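Local coordinates for cupin type-2 domain-containing protein (Ralstonia eutropha, PDB 2OPK) that is of unproven function but is a small cupin-fold protein, tentatively assigned as a mannose-6-phosphate isomerase, at residues E34-N39 and T102-V107. Residues are numbered along the deposited sequence; the frame is centred on the assembly and turned at random. Where two conformers were deposited one is given.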
ATOM      1  N   GLU B  34       8.093  -0.960   0.876  1.00 13.18           N
ATOM      2  CA  GLU B  34       8.540  -2.122   1.616  1.00 14.35           C
ATOM      3  C   GLU B  34       7.433  -2.736   2.452  1.00 15.44           C
ATOM      4  O   GLU B  34       6.485  -2.073   2.866  1.00 12.76           O
ATOM      5  CB  GLU B  34       9.712  -1.759   2.543  1.00 12.83           C
ATOM      6  CG  GLU B  34       9.322  -0.853   3.699  1.00 17.42           C
ATOM      7  CD  GLU B  34      10.489  -0.411   4.555  1.00 22.06           C
ATOM      8  OE1 GLU B  34      11.591  -1.018   4.452  1.00 21.73           O
ATOM      9  OE2 GLU B  34      10.266   0.559   5.342  1.00 21.20           O
ATOM     10  N   ARG B  35       7.623  -4.018   2.719  1.00 12.33           N
ATOM     11  CA  ARG B  35       6.805  -4.795   3.649  1.00 15.77           C
ATOM     12  C   ARG B  35       7.556  -4.853   5.007  1.00 14.82           C
ATOM     13  O   ARG B  35       8.785  -4.983   5.027  1.00 13.10           O
ATOM     14  CB  ARG B  35       6.704  -6.185   3.072  1.00 14.85           C
ATOM     15  CG  ARG B  35       5.960  -7.106   3.828  1.00 23.06           C
ATOM     16  CD  ARG B  35       5.823  -8.397   3.076  1.00 17.24           C
ATOM     17  NE  ARG B  35       6.933  -9.346   3.160  1.00 18.17           N
ATOM     18  CZ  ARG B  35       6.734 -10.673   3.094  1.00 18.81           C
ATOM     19  NH1 ARG B  35       5.505 -11.145   2.980  1.00 21.54           N
ATOM     20  NH2 ARG B  35       7.710 -11.548   3.141  1.00 20.74           N
ATOM     21  N   ILE B  36       6.821  -4.709   6.106  1.00 14.34           N
ATOM     22  CA  ILE B  36       7.359  -4.834   7.462  1.00 14.66           C
ATOM     23  C   ILE B  36       6.580  -5.955   8.119  1.00 15.83           C
ATOM     24  O   ILE B  36       5.340  -6.029   7.981  1.00 12.42           O
ATOM     25  CB  ILE B  36       7.169  -3.583   8.329  1.00 15.92           C
ATOM     26  CG1 ILE B  36       7.630  -2.334   7.580  1.00 17.51           C
ATOM     27  CG2 ILE B  36       7.907  -3.758   9.719  1.00 13.35           C
ATOM     28  CD1 ILE B  36       7.310  -0.941   8.268  1.00 17.60           C
ATOM     29  N   ILE B  37       7.299  -6.859   8.789  1.00 13.64           N
ATOM     30  CA  ILE B  37       6.687  -7.975   9.490  0.50 13.57           C
ATOM     31  C   ILE B  37       7.009  -7.849  10.976  1.00 14.76           C
ATOM     32  O   ILE B  37       8.193  -7.951  11.391  1.00 10.61           O
ATOM     33  CB  ILE B  37       7.199  -9.343   8.974  0.50 14.84           C
ATOM     34  CG1 ILE B  37       7.113  -9.430   7.438  0.50 18.45           C
ATOM     35  CG2 ILE B  37       6.443 -10.493   9.629  0.50 11.57           C
ATOM     36  CD1 ILE B  37       5.714  -9.373   6.881  0.50 23.62           C
ATOM     37  N   SER B  38       5.964  -7.608  11.768  1.00 15.53           N
ATOM     38  CA  SER B  38       6.063  -7.539  13.209  1.00 15.63           C
ATOM     39  C   SER B  38       5.486  -8.801  13.776  1.00 16.58           C
ATOM     40  O   SER B  38       4.605  -9.445  13.186  1.00 14.15           O
ATOM     41  CB  SER B  38       5.275  -6.354  13.756  1.00 16.59           C
ATOM     42  OG  SER B  38       5.694  -5.129  13.182  1.00 18.80           O
ATOM     43  N   ASN B  39       6.001  -9.153  14.938  1.00 18.37           N
ATOM     44  CA  ASN B  39       5.498 -10.286  15.716  1.00 17.36           C
ATOM     45  C   ASN B  39       5.481  -9.860  17.174  1.00 19.33           C
ATOM     46  O   ASN B  39       6.177 -10.450  18.008  1.00 18.55           O
ATOM     47  CB  ASN B  39       6.389 -11.516  15.545  1.00 16.84           C
ATOM     48  CG  ASN B  39       6.097 -12.260  14.277  1.00 16.41           C
ATOM     49  OD1 ASN B  39       5.114 -12.998  14.206  1.00 14.47           O
ATOM     50  ND2 ASN B  39       6.966 -12.086  13.263  1.00 16.63           N
ATOM     51  N   THR B 102       1.890  -9.005  12.346  1.00 15.63           N
ATOM     52  CA  THR B 102       1.369  -7.766  11.852  1.00 14.52           C
ATOM     53  C   THR B 102       2.216  -7.449  10.610  1.00 15.31           C
ATOM     54  O   THR B 102       3.440  -7.277  10.706  1.00 12.03           O
ATOM     55  CB  THR B 102       1.445  -6.649  12.893  1.00 14.26           C
ATOM     56  OG1 THR B 102       0.596  -6.963  13.996  1.00 14.23           O
ATOM     57  CG2 THR B 102       0.975  -5.331  12.312  1.00 14.10           C
ATOM     58  N   VAL B 103       1.566  -7.443   9.451  1.00 13.65           N
ATOM     59  CA  VAL B 103       2.228  -7.101   8.191  1.00 15.69           C
ATOM     60  C   VAL B 103       1.818  -5.705   7.782  1.00 13.66           C
ATOM     61  O   VAL B 103       0.617  -5.394   7.731  1.00 14.25           O
ATOM     62  CB  VAL B 103       1.850  -8.099   7.035  1.00 17.55           C
ATOM     63  CG1 VAL B 103       2.547  -7.700   5.741  1.00 16.62           C
ATOM     64  CG2 VAL B 103       2.188  -9.543   7.442  1.00 18.30           C
ATOM     65  N   TRP B 104       2.811  -4.876   7.477  1.00 14.39           N
ATOM     66  CA  TRP B 104       2.607  -3.476   7.087  1.00 14.24           C
ATOM     67  C   TRP B 104       3.114  -3.248   5.684  1.00 14.18           C
ATOM     68  O   TRP B 104       3.970  -3.986   5.201  1.00 11.63           O
ATOM     69  CB  TRP B 104       3.434  -2.534   7.921  1.00 13.84           C
ATOM     70  CG  TRP B 104       3.459  -2.713   9.415  1.00 13.10           C
ATOM     71  CD1 TRP B 104       4.012  -3.730  10.098  1.00 15.17           C
ATOM     72  CD2 TRP B 104       2.945  -1.797  10.394  1.00 12.07           C
ATOM     73  NE1 TRP B 104       3.881  -3.522  11.450  1.00 17.10           N
ATOM     74  CE2 TRP B 104       3.219  -2.343  11.659  1.00 14.21           C
ATOM     75  CE3 TRP B 104       2.264  -0.577  10.319  1.00 13.84           C
ATOM     76  CZ2 TRP B 104       2.864  -1.694  12.847  1.00 15.63           C
ATOM     77  CZ3 TRP B 104       1.919   0.078  11.484  1.00 15.85           C
ATOM     78  CH2 TRP B 104       2.202  -0.484  12.736  1.00 16.47           C
ATOM     79  N   LEU B 105       2.600  -2.190   5.069  1.00 13.58           N
ATOM     80  CA  LEU B 105       3.102  -1.688   3.790  1.00 14.74           C
ATOM     81  C   LEU B 105       3.532  -0.277   4.070  1.00 13.62           C
ATOM     82  O   LEU B 105       2.754   0.509   4.631  1.00 16.44           O
ATOM     83  CB  LEU B 105       2.005  -1.695   2.729  1.00 15.18           C
ATOM     84  CG  LEU B 105       2.456  -1.263   1.332  1.00 15.48           C
ATOM     85  CD1 LEU B 105       3.427  -2.276   0.707  1.00 15.18           C
ATOM     86  CD2 LEU B 105       1.238  -1.109   0.469  1.00 29.24           C
ATOM     87  N   ALA B 106       4.778   0.043   3.735  1.00 14.66           N
ATOM     88  CA  ALA B 106       5.345   1.336   4.038  1.00 15.20           C
ATOM     89  C   ALA B 106       5.983   1.961   2.802  1.00 16.68           C
ATOM     90  O   ALA B 106       6.648   1.270   2.012  1.00 16.34           O
ATOM     91  CB  ALA B 106       6.352   1.217   5.177  1.00 15.92           C
ATOM     92  N   VAL B 107       5.754   3.267   2.637  1.00 16.10           N
ATOM     93  CA  VAL B 107       6.304   4.022   1.506  1.00 16.12           C
ATOM     94  C   VAL B 107       7.086   5.195   2.061  1.00 17.90           C
ATOM     95  O   VAL B 107       6.597   5.936   2.892  1.00 18.68           O
ATOM     96  CB  VAL B 107       5.235   4.517   0.514  1.00 17.05           C
ATOM     97  CG1 VAL B 107       5.864   5.193  -0.746  1.00 15.77           C
ATOM     98  CG2 VAL B 107       4.291   3.348   0.091  1.00 15.84           C
TER
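The indole of W104 takes the CG2 methyl of T102 over one face, displaced toward the rim, while the carbonyl oxygen of I36 and CB of S38 lie at its edge in the ring plane. Its NE1 donates to S38 OG at 3.0 Å, the acceptor 16° out of the indole plane, and this bond, with the flanking contacts, helps set the rotation of the ring. S38 OG is also hydrogen-bonded to E20. The second flat group, the guanidinium of R35, has I37 CD1 over one face near its rim; NH2 bonds to the side chain of Q23, and NH1 to the backbone carbonyls of L9 and A11.

Both segments belong to adjacent antiparallel strands in the five-stranded sheet of the cupin beta-barrel, with I36 and W104 a hydrogen-bonded pair, and I37 and V103 a non-hydrogen-bonded pair on the other face. Six backbone bonds join them, the straightest from S38 N to T102 O (2.8 Å, 176°). The W104 side chain is about 3 Å from a bound unidentified molecule, probably from the crystallisation liquor. I36 CB meets W104 CD1 at 3.6 Å, and I36 CD1 reaches A106 CB at 3.9 Å. E34 CG, in the crowded position between N and C (chi1 69°), lies 3.9 Å from A106 CB; the chain, extended beyond CG, carries OE2 to a hydrogen bond with H108 NE2. On the reverse face, I37 CD1 packs on V103 CG2 at 3.6 Å, and L105 packs against L105 of the second subunit.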